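Local coordinates for sporozoite surface protein 2 (Plasmodium vivax, PDB 4HQO) that probably acts as an adhesive surface receptor for the gliding motility of malaria sporozoites, binding a metal ion through its von Willebrand factor type A domain, at residues Thr102-Leu116 against Val136-Leu150. The protein carries 4 engineered substitutions. Residues are numbered along the deposited sequence; the frame is centred on the assembly and turned at random.
Engineered in segment 102-116: S104 (natural residue Asn). With MG (magnesium ion), chain E.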
loop_
_atom_site.group_PDB
_atom_site.type_symbol
_atom_site.label_atom_id
_atom_site.label_comp_id
_atom_site.label_asym_id
_atom_site.label_seq_id
_atom_site.Cartn_x
_atom_site.Cartn_y
_atom_site.Cartn_z
ATOM N N THR A 102 -11.622 25.498 -9.440
ATOM C CA THR A 102 -10.829 24.842 -10.461
ATOM C C THR A 102 -10.436 23.431 -9.983
ATOM O O THR A 102 -11.040 22.910 -9.048
ATOM C CB THR A 102 -9.620 25.717 -10.840
ATOM O OG1 THR A 102 -8.923 26.094 -9.648
ATOM C CG2 THR A 102 -10.104 27.017 -11.556
ATOM N N THR A 103 -9.450 22.811 -10.627
ATOM C CA THR A 103 -9.208 21.375 -10.462
ATOM C C THR A 103 -7.733 21.046 -10.208
ATOM O O THR A 103 -6.982 20.770 -11.143
ATOM C CB THR A 103 -9.683 20.614 -11.713
ATOM O OG1 THR A 103 -10.963 21.118 -12.118
ATOM C CG2 THR A 103 -9.779 19.113 -11.438
ATOM N N SER A 104 -7.329 21.083 -8.940
ATOM C CA SER A 104 -5.945 20.829 -8.553
ATOM C C SER A 104 -5.570 19.339 -8.613
ATOM O O SER A 104 -5.214 18.726 -7.598
ATOM C CB SER A 104 -5.704 21.362 -7.145
ATOM O OG SER A 104 -5.795 22.772 -7.121
ATOM N N MET A 105 -5.634 18.757 -9.802
ATOM C CA MET A 105 -5.459 17.309 -9.920
ATOM C C MET A 105 -3.999 16.891 -9.708
ATOM O O MET A 105 -3.720 15.875 -9.079
ATOM C CB MET A 105 -5.969 16.818 -11.276
ATOM C CG MET A 105 -5.834 15.326 -11.482
ATOM S SD MET A 105 -6.281 14.818 -13.148
ATOM C CE MET A 105 -7.997 15.335 -13.191
ATOM N N THR A 106 -3.076 17.685 -10.235
ATOM C CA THR A 106 -1.646 17.415 -10.091
ATOM C C THR A 106 -1.259 17.464 -8.611
ATOM O O THR A 106 -0.526 16.610 -8.131
ATOM C CB THR A 106 -0.810 18.435 -10.885
ATOM O OG1 THR A 106 -1.074 18.277 -12.285
ATOM C CG2 THR A 106 0.705 18.271 -10.603
ATOM N N ALA A 107 -1.768 18.458 -7.886
ATOM C CA ALA A 107 -1.469 18.584 -6.456
ATOM C C ALA A 107 -1.994 17.398 -5.623
ATOM O O ALA A 107 -1.332 16.949 -4.688
ATOM C CB ALA A 107 -1.987 19.924 -5.905
ATOM N N ALA A 108 -3.166 16.878 -5.971
ATOM C CA ALA A 108 -3.707 15.714 -5.260
ATOM C C ALA A 108 -2.832 14.478 -5.492
ATOM O O ALA A 108 -2.510 13.739 -4.558
ATOM C CB ALA A 108 -5.143 15.444 -5.694
ATOM N N LEU A 109 -2.444 14.267 -6.742
ATOM C CA LEU A 109 -1.579 13.148 -7.105
ATOM C C LEU A 109 -0.200 13.299 -6.467
ATOM O O LEU A 109 0.440 12.314 -6.093
ATOM C CB LEU A 109 -1.459 13.042 -8.623
ATOM C CG LEU A 109 -2.675 12.512 -9.377
ATOM C CD1 LEU A 109 -2.610 12.965 -10.821
ATOM C CD2 LEU A 109 -2.729 10.981 -9.293
ATOM N N ASP A 110 0.249 14.540 -6.333
ATOM C CA ASP A 110 1.515 14.826 -5.666
ATOM C C ASP A 110 1.503 14.446 -4.186
ATOM O O ASP A 110 2.550 14.158 -3.607
ATOM C CB ASP A 110 1.883 16.298 -5.801
ATOM C CG ASP A 110 2.881 16.542 -6.903
ATOM O OD1 ASP A 110 3.722 15.647 -7.149
ATOM O OD2 ASP A 110 2.820 17.627 -7.521
ATOM N N GLU A 111 0.330 14.479 -3.566
ATOM C CA GLU A 111 0.223 14.018 -2.183
ATOM C C GLU A 111 0.630 12.548 -2.086
ATOM O O GLU A 111 1.314 12.142 -1.141
ATOM C CB GLU A 111 -1.190 14.228 -1.628
ATOM C CG GLU A 111 -1.643 15.684 -1.586
ATOM C CD GLU A 111 -0.957 16.524 -0.511
ATOM O OE1 GLU A 111 -1.425 17.656 -0.270
ATOM O OE2 GLU A 111 0.033 16.072 0.098
ATOM N N VAL A 112 0.244 11.759 -3.084
ATOM C CA VAL A 112 0.646 10.354 -3.111
ATOM C C VAL A 112 2.146 10.216 -3.250
ATOM O O VAL A 112 2.754 9.398 -2.555
ATOM C CB VAL A 112 -0.054 9.565 -4.227
ATOM C CG1 VAL A 112 0.275 8.077 -4.100
ATOM C CG2 VAL A 112 -1.555 9.771 -4.139
ATOM N N GLN A 113 2.743 11.025 -4.132
ATOM C CA GLN A 113 4.195 11.057 -4.293
ATOM C C GLN A 113 4.866 11.311 -2.963
ATOM O O GLN A 113 5.838 10.648 -2.611
ATOM C CB GLN A 113 4.607 12.188 -5.237
ATOM C CG GLN A 113 4.404 11.876 -6.681
ATOM C CD GLN A 113 5.581 11.134 -7.260
ATOM O OE1 GLN A 113 5.861 9.993 -6.886
ATOM N NE2 GLN A 113 6.287 11.781 -8.176
ATOM N N LYS A 114 4.348 12.304 -2.246
ATOM C CA LYS A 114 4.890 12.701 -0.950
ATOM C C LYS A 114 4.857 11.538 0.061
ATOM O O LYS A 114 5.763 11.388 0.878
ATOM C CB LYS A 114 4.087 13.890 -0.426
ATOM C CG LYS A 114 4.804 14.798 0.544
ATOM C CD LYS A 114 3.916 16.006 0.862
ATOM C CE LYS A 114 3.430 16.695 -0.418
ATOM N NZ LYS A 114 2.511 17.842 -0.156
ATOM N N HIS A 115 3.811 10.718 0.002
ATOM C CA HIS A 115 3.728 9.547 0.879
ATOM C C HIS A 115 4.894 8.612 0.620
ATOM O O HIS A 115 5.582 8.182 1.554
ATOM C CB HIS A 115 2.415 8.790 0.669
ATOM C CG HIS A 115 1.266 9.331 1.465
ATOM N ND1 HIS A 115 0.635 10.518 1.153
ATOM C CD2 HIS A 115 0.633 8.841 2.555
ATOM C CE1 HIS A 115 -0.336 10.733 2.023
ATOM N NE2 HIS A 115 -0.360 9.732 2.886
ATOM N N LEU A 116 5.118 8.305 -0.657
ATOM C CA LEU A 116 6.205 7.417 -1.043
ATOM C C LEU A 116 7.545 8.036 -0.692
ATOM O O LEU A 116 8.433 7.349 -0.188
ATOM C CB LEU A 116 6.153 7.100 -2.539
ATOM C CG LEU A 116 4.804 6.608 -3.055
ATOM C CD1 LEU A 116 4.893 6.334 -4.541
ATOM C CD2 LEU A 116 4.337 5.374 -2.295
ATOM N N VAL A 136 -10.726 17.075 -16.429
ATOM C CA VAL A 136 -10.367 18.432 -16.854
ATOM C C VAL A 136 -9.493 19.102 -15.782
ATOM O O VAL A 136 -9.981 19.903 -14.980
ATOM C CB VAL A 136 -11.624 19.297 -17.110
ATOM C CG1 VAL A 136 -11.246 20.565 -17.877
ATOM C CG2 VAL A 136 -12.664 18.509 -17.897
ATOM N N PRO A 137 -8.198 18.741 -15.735
ATOM C CA PRO A 137 -7.315 19.308 -14.708
ATOM C C PRO A 137 -6.888 20.737 -15.045
ATOM O O PRO A 137 -7.081 21.201 -16.175
ATOM C CB PRO A 137 -6.098 18.369 -14.741
ATOM C CG PRO A 137 -6.052 17.893 -16.167
ATOM C CD PRO A 137 -7.510 17.735 -16.566
ATOM N N ASN A 138 -6.314 21.423 -14.061
ATOM C CA ASN A 138 -5.773 22.759 -14.276
ATOM C C ASN A 138 -4.619 22.761 -15.269
ATOM O O ASN A 138 -4.394 23.759 -15.948
ATOM C CB ASN A 138 -5.329 23.393 -12.958
ATOM C CG ASN A 138 -6.503 23.810 -12.083
ATOM O OD1 ASN A 138 -7.649 23.831 -12.527
ATOM N ND2 ASN A 138 -6.213 24.159 -10.837
ATOM N N SER A 139 -3.880 21.653 -15.335
ATOM C CA SER A 139 -2.787 21.494 -16.296
ATOM C C SER A 139 -2.738 20.061 -16.806
ATOM O O SER A 139 -2.446 19.149 -16.043
ATOM C CB SER A 139 -1.444 21.827 -15.656
ATOM O OG SER A 139 -0.401 21.657 -16.596
ATOM N N LYS A 140 -3.046 19.867 -18.082
ATOM C CA LYS A 140 -3.080 18.526 -18.660
ATOM C C LYS A 140 -1.749 17.815 -18.525
ATOM O O LYS A 140 -1.693 16.692 -18.031
ATOM C CB LYS A 140 -3.495 18.558 -20.135
ATOM C CG LYS A 140 -5.003 18.654 -20.342
ATOM C CD LYS A 140 -5.392 18.343 -21.780
ATOM C CE LYS A 140 -6.898 18.472 -21.973
ATOM N NZ LYS A 140 -7.334 18.115 -23.356
ATOM N N TYR A 141 -0.675 18.459 -18.965
ATOM C CA TYR A 141 0.609 17.773 -18.966
ATOM C C TYR A 141 1.084 17.496 -17.550
ATOM O O TYR A 141 1.572 16.415 -17.276
ATOM C CB TYR A 141 1.685 18.523 -19.747
ATOM C CG TYR A 141 2.982 17.746 -19.769
ATOM C CD1 TYR A 141 3.141 16.645 -20.605
ATOM C CD2 TYR A 141 4.028 18.074 -18.917
ATOM C CE1 TYR A 141 4.320 15.917 -20.614
ATOM C CE2 TYR A 141 5.209 17.347 -18.915
ATOM C CZ TYR A 141 5.354 16.275 -19.772
ATOM O OH TYR A 141 6.536 15.561 -19.782
ATOM N N ARG A 142 0.925 18.466 -16.653
ATOM C CA ARG A 142 1.395 18.301 -15.280
ATOM C C ARG A 142 0.726 17.122 -14.584
ATOM O O ARG A 142 1.374 16.410 -13.818
ATOM C CB ARG A 142 1.232 19.587 -14.462
ATOM C CG ARG A 142 2.168 20.715 -14.913
ATOM C CD ARG A 142 2.318 21.793 -13.849
ATOM N NE ARG A 142 2.851 21.254 -12.602
ATOM C CZ ARG A 142 3.416 21.984 -11.647
ATOM N NH1 ARG A 142 3.529 23.298 -11.786
ATOM N NH2 ARG A 142 3.870 21.396 -10.548
ATOM N N ALA A 143 -0.559 16.912 -14.864
ATOM C CA ALA A 143 -1.284 15.782 -14.291
ATOM C C ALA A 143 -0.821 14.453 -14.895
ATOM O O ALA A 143 -0.645 13.469 -14.175
ATOM C CB ALA A 143 -2.811 15.961 -14.448
ATOM N N LEU A 144 -0.613 14.423 -16.209
ATOM C CA LEU A 144 -0.107 13.217 -16.865
ATOM C C LEU A 144 1.292 12.869 -16.366
ATOM O O LEU A 144 1.648 11.699 -16.217
ATOM C CB LEU A 144 -0.058 13.406 -18.388
ATOM C CG LEU A 144 -1.374 13.500 -19.166
ATOM C CD1 LEU A 144 -1.100 13.716 -20.637
ATOM C CD2 LEU A 144 -2.207 12.245 -18.972
ATOM N N GLU A 145 2.084 13.902 -16.116
ATOM C CA GLU A 145 3.479 13.739 -15.744
ATOM C C GLU A 145 3.603 13.084 -14.374
ATOM O O GLU A 145 4.379 12.147 -14.192
ATOM C CB GLU A 145 4.177 15.098 -15.731
ATOM C CG GLU A 145 5.657 15.034 -15.396
ATOM C CD GLU A 145 6.259 16.418 -15.186
ATOM O OE1 GLU A 145 5.579 17.297 -14.608
ATOM O OE2 GLU A 145 7.403 16.629 -15.605
ATOM N N VAL A 146 2.839 13.577 -13.407
ATOM C CA VAL A 146 2.904 13.009 -12.067
ATOM C C VAL A 146 2.285 11.608 -12.014
ATOM O O VAL A 146 2.786 10.734 -11.304
ATOM C CB VAL A 146 2.279 13.931 -10.996
ATOM C CG1 VAL A 146 0.813 14.179 -11.284
ATOM C CG2 VAL A 146 2.448 13.319 -9.613
ATOM N N ALA A 147 1.212 11.389 -12.769
ATOM C CA ALA A 147 0.603 10.060 -12.840
ATOM C C ALA A 147 1.630 9.071 -13.375
ATOM O O ALA A 147 1.761 7.959 -12.875
ATOM C CB ALA A 147 -0.598 10.075 -13.737
ATOM N N ASN A 148 2.359 9.500 -14.398
ATOM C CA ASN A 148 3.383 8.677 -15.001
ATOM C C ASN A 148 4.520 8.370 -14.029
ATOM O O ASN A 148 5.014 7.254 -13.996
ATOM C CB ASN A 148 3.912 9.330 -16.281
ATOM C CG ASN A 148 3.051 9.024 -17.489
ATOM O OD1 ASN A 148 2.279 8.065 -17.488
ATOM N ND2 ASN A 148 3.177 9.841 -18.532
ATOM N N LYS A 149 4.928 9.358 -13.237
ATOM C CA LYS A 149 5.956 9.141 -12.226
ATOM C C LYS A 149 5.489 8.129 -11.177
ATOM O O LYS A 149 6.264 7.306 -10.714
ATOM C CB LYS A 149 6.338 10.455 -11.548
ATOM C CG LYS A 149 7.173 11.378 -12.417
ATOM C CD LYS A 149 7.506 12.662 -11.685
ATOM C CE LYS A 149 8.412 13.560 -12.522
ATOM N NZ LYS A 149 8.667 14.860 -11.841
ATOM N N LEU A 150 4.221 8.200 -10.804
ATOM C CA LEU A 150 3.665 7.260 -9.842
ATOM C C LEU A 150 3.729 5.814 -10.371
ATOM O O LEU A 150 4.166 4.900 -9.668
ATOM C CB LEU A 150 2.237 7.662 -9.485
ATOM C CG LEU A 150 2.119 8.864 -8.538
ATOM C CD1 LEU A 150 0.704 9.376 -8.495
ATOM C CD2 LEU A 150 2.559 8.498 -7.134
HETATM MG MG MG E . -13.016 20.941 -12.891
HETATM O O HOH W 1 -6.498 25.616 -8.170
HETATM O O HOH W 2 -9.969 23.428 -13.874
HETATM O O HOH W 3 -12.177 21.855 -14.618
HETATM O O HOH W 4 -12.442 18.861 -13.018
HETATM O O HOH W 5 -13.813 22.957 -12.640
#
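V146 and L150 are the two knobs that helix 140-150 pushes into helix 105-116, side-by-side neighbours in the Rossmann-like von Willebrand factor A domain. The two helix axes run nearly parallel, 15° apart and 8.6 Å at closest approach. V146 drops into the hollow between T106, L109, D110 and Q113; chi1 61° sets CG1 between the backbone N and the carbonyl carbon and swings CG2 anti to the N, so the methyls part over the hole, CG1 on L109 CD1 at 3.7 Å and CG2 beside Q113 CG. One turn on, L150 fills the next hollow, lined by L109, V112, Q113 and L116, its CD2 lying 3.8 Å from V112 CG1. Q113 bends at chi2, laying its amide against L150 and K149, while OE1 is hydrogen-bonded to R153 NH1. Towards the N-terminal ends, the chains close up: T106 OG1 wedges 3.0 Å from A143 N, too poorly angled for a hydrogen bond, and M105 SD rests against A143 CB (3.9 Å); P137 packs on the same methionine. Beyond lies the MIDAS: T103 OG1 ligates the magnesium ion, alongside S28, S30 and waters. N138 holds this threonine's backbone twice, its N donating to T103 O and its OD1 taking T103 N at 2.8 Å, with the donor 38° out of the amide carbonyl plane.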